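Local coordinates for protein acetate CoA-transferase subunit beta (Escherichia coli DH5[alpha], PDB 5DBN) that transfers coenzyme A from acetyl-CoA to acetoacetate and other short-chain fatty acids, through a covalent enzyme-CoA intermediate, during their degradation, at residues D19-G24 against I39-Q44. Sequence-based numbering, arbitrary orientation.
Sequences DIVNLG and IHITLQ
N22 and Q44 meet amide to amide where 42-45, the edge strand within this chain, pairs in parallel with 20-23 in the mixed sheet of the CoA-transferase fold. Along the strands, T42 N donates to D19 O, V21 N to T42 O and Q44 N to V21 O, at 2.9 to 3.1 Å. Beyond the last of these, a water accepts from L23 N and donates to Q44 O, continuing the pairing by one bridged step. The Q44 side chain can be followed outward: CB rests near V21 O, CG lies anti to the backbone N (chi1 -165°), and a bend at chi2 swings the amide over to N22. There OE1 accepts from N22 ND2 at 3.0 Å, nearly along the C=O axis and close to the plane of the N22 amide, although the angle at the hydrogen is only 133°; NE2 bonds instead to S84 OG. N22 ND2 also donates to OE1 of E46, the predicted active-site residue. An alanine at N22 would probably leave Q44 OE1 and E46 OE1 without this shared donor, E46 losing one of its holds while the Q44 amide stays tethered through NE2. On one face, L43 CD2 sits 3.8 Å from L23 CD1 and also reaches V21 CB, while V21 CG2 packs against I41 CG2 at 4.0 Å. I20 and T42 lie side by side on the other, CD1 of I20 3.8 Å from CB of T42. The amide pair closes the C-terminal end of the paired strands, a geometry consistent with Q44 acting as a second-shell residue that orients the N22 amide toward E46.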
loop_
_atom_site.group_PDB
_atom_site.type_symbol
_atom_site.label_atom_id
_atom_site.label_comp_id
_atom_site.label_asym_id
_atom_site.label_seq_id
_atom_site.Cartn_x
_atom_site.Cartn_y
_atom_site.Cartn_z
ATOM N N ASP B 19 19.165 -3.519 -15.896
ATOM C CA ASP B 19 18.272 -4.420 -15.171
ATOM C C ASP B 19 18.163 -4.087 -13.686
ATOM O O ASP B 19 19.139 -3.677 -13.056
ATOM C CB ASP B 19 18.747 -5.869 -15.317
ATOM C CG ASP B 19 18.244 -6.533 -16.585
ATOM O OD1 ASP B 19 17.696 -5.832 -17.463
ATOM O OD2 ASP B 19 18.412 -7.765 -16.703
ATOM N N ILE B 20 16.959 -4.251 -13.143
ATOM C CA ILE B 20 16.744 -4.227 -11.701
ATOM C C ILE B 20 16.891 -5.653 -11.193
ATOM O O ILE B 20 16.111 -6.533 -11.564
ATOM C CB ILE B 20 15.358 -3.668 -11.324
ATOM C CG1 ILE B 20 15.118 -2.324 -12.011
ATOM C CG2 ILE B 20 15.228 -3.529 -9.812
ATOM C CD1 ILE B 20 16.147 -1.259 -11.682
ATOM N N VAL B 21 17.895 -5.877 -10.350
ATOM C CA VAL B 21 18.279 -7.229 -9.949
ATOM C C VAL B 21 18.178 -7.440 -8.440
ATOM O O VAL B 21 18.459 -6.534 -7.659
ATOM C CB VAL B 21 19.725 -7.541 -10.404
ATOM C CG1 VAL B 21 20.130 -8.962 -10.010
ATOM C CG2 VAL B 21 19.859 -7.347 -11.910
ATOM N N ASN B 22 17.773 -8.644 -8.044
ATOM C CA ASN B 22 17.840 -9.060 -6.645
ATOM C C ASN B 22 18.738 -10.278 -6.458
ATOM O O ASN B 22 18.535 -11.310 -7.092
ATOM C CB ASN B 22 16.448 -9.373 -6.101
ATOM C CG ASN B 22 16.462 -9.641 -4.611
ATOM O OD1 ASN B 22 16.805 -10.737 -4.169
ATOM N ND2 ASN B 22 16.098 -8.637 -3.827
ATOM N N LEU B 23 19.718 -10.149 -5.570
ATOM C CA LEU B 23 20.663 -11.224 -5.281
ATOM C C LEU B 23 20.445 -11.798 -3.882
ATOM O O LEU B 23 20.595 -11.096 -2.880
ATOM C CB LEU B 23 22.100 -10.719 -5.411
ATOM C CG LEU B 23 22.534 -10.193 -6.781
ATOM C CD1 LEU B 23 23.969 -9.699 -6.712
ATOM C CD2 LEU B 23 22.375 -11.255 -7.868
ATOM N N GLY B 24 20.084 -13.076 -3.818
ATOM C CA GLY B 24 19.871 -13.737 -2.546
ATOM C C GLY B 24 21.177 -13.916 -1.802
ATOM O O GLY B 24 22.250 -13.844 -2.397
ATOM N N ILE B 39 27.903 -3.224 -18.578
ATOM C CA ILE B 39 26.704 -3.716 -17.915
ATOM C C ILE B 39 26.541 -3.043 -16.555
ATOM O O ILE B 39 27.343 -3.257 -15.646
ATOM C CB ILE B 39 26.748 -5.247 -17.725
ATOM C CG1 ILE B 39 27.007 -5.952 -19.061
ATOM C CG2 ILE B 39 25.450 -5.750 -17.095
ATOM C CD1 ILE B 39 25.945 -5.701 -20.125
ATOM N N HIS B 40 25.494 -2.233 -16.427
ATOM C CA HIS B 40 25.190 -1.541 -15.180
ATOM C C HIS B 40 23.805 -1.933 -14.692
ATOM O O HIS B 40 22.817 -1.783 -15.411
ATOM C CB HIS B 40 25.276 -0.027 -15.368
ATOM C CG HIS B 40 26.559 0.429 -15.987
ATOM N ND1 HIS B 40 27.702 0.651 -15.251
ATOM C CD2 HIS B 40 26.880 0.705 -17.274
ATOM C CE1 HIS B 40 28.674 1.044 -16.056
ATOM N NE2 HIS B 40 28.200 1.084 -17.289
ATOM N N ILE B 41 23.746 -2.437 -13.464
ATOM C CA ILE B 41 22.491 -2.867 -12.864
ATOM C C ILE B 41 22.208 -2.093 -11.586
ATOM O O ILE B 41 23.091 -1.433 -11.039
ATOM C CB ILE B 41 22.506 -4.375 -12.544
ATOM C CG1 ILE B 41 23.633 -4.704 -11.558
ATOM C CG2 ILE B 41 22.659 -5.181 -13.828
ATOM C CD1 ILE B 41 23.610 -6.130 -11.051
ATOM N N THR B 42 20.968 -2.185 -11.123
ATOM C CA THR B 42 20.571 -1.607 -9.850
ATOM C C THR B 42 20.120 -2.737 -8.937
ATOM O O THR B 42 19.194 -3.478 -9.265
ATOM C CB THR B 42 19.445 -0.576 -10.023
ATOM O OG1 THR B 42 19.823 0.381 -11.019
ATOM C CG2 THR B 42 19.161 0.139 -8.713
ATOM N N LEU B 43 20.787 -2.873 -7.796
ATOM C CA LEU B 43 20.479 -3.942 -6.856
ATOM C C LEU B 43 19.398 -3.526 -5.865
ATOM O O LEU B 43 19.465 -2.452 -5.263
ATOM C CB LEU B 43 21.743 -4.370 -6.107
ATOM C CG LEU B 43 22.801 -5.066 -6.963
ATOM C CD1 LEU B 43 24.067 -5.280 -6.154
ATOM C CD2 LEU B 43 22.283 -6.398 -7.478
ATOM N N GLN B 44 18.408 -4.398 -5.706
ATOM C CA GLN B 44 17.296 -4.172 -4.792
ATOM C C GLN B 44 17.500 -5.006 -3.533
ATOM O O GLN B 44 17.846 -6.186 -3.610
ATOM C CB GLN B 44 15.968 -4.530 -5.475
ATOM C CG GLN B 44 14.718 -4.011 -4.767
ATOM C CD GLN B 44 14.163 -4.977 -3.731
ATOM O OE1 GLN B 44 14.744 -6.028 -3.459
ATOM N NE2 GLN B 44 13.023 -4.619 -3.150
HETATM O O HOH W 1 19.842 -7.660 -4.126
#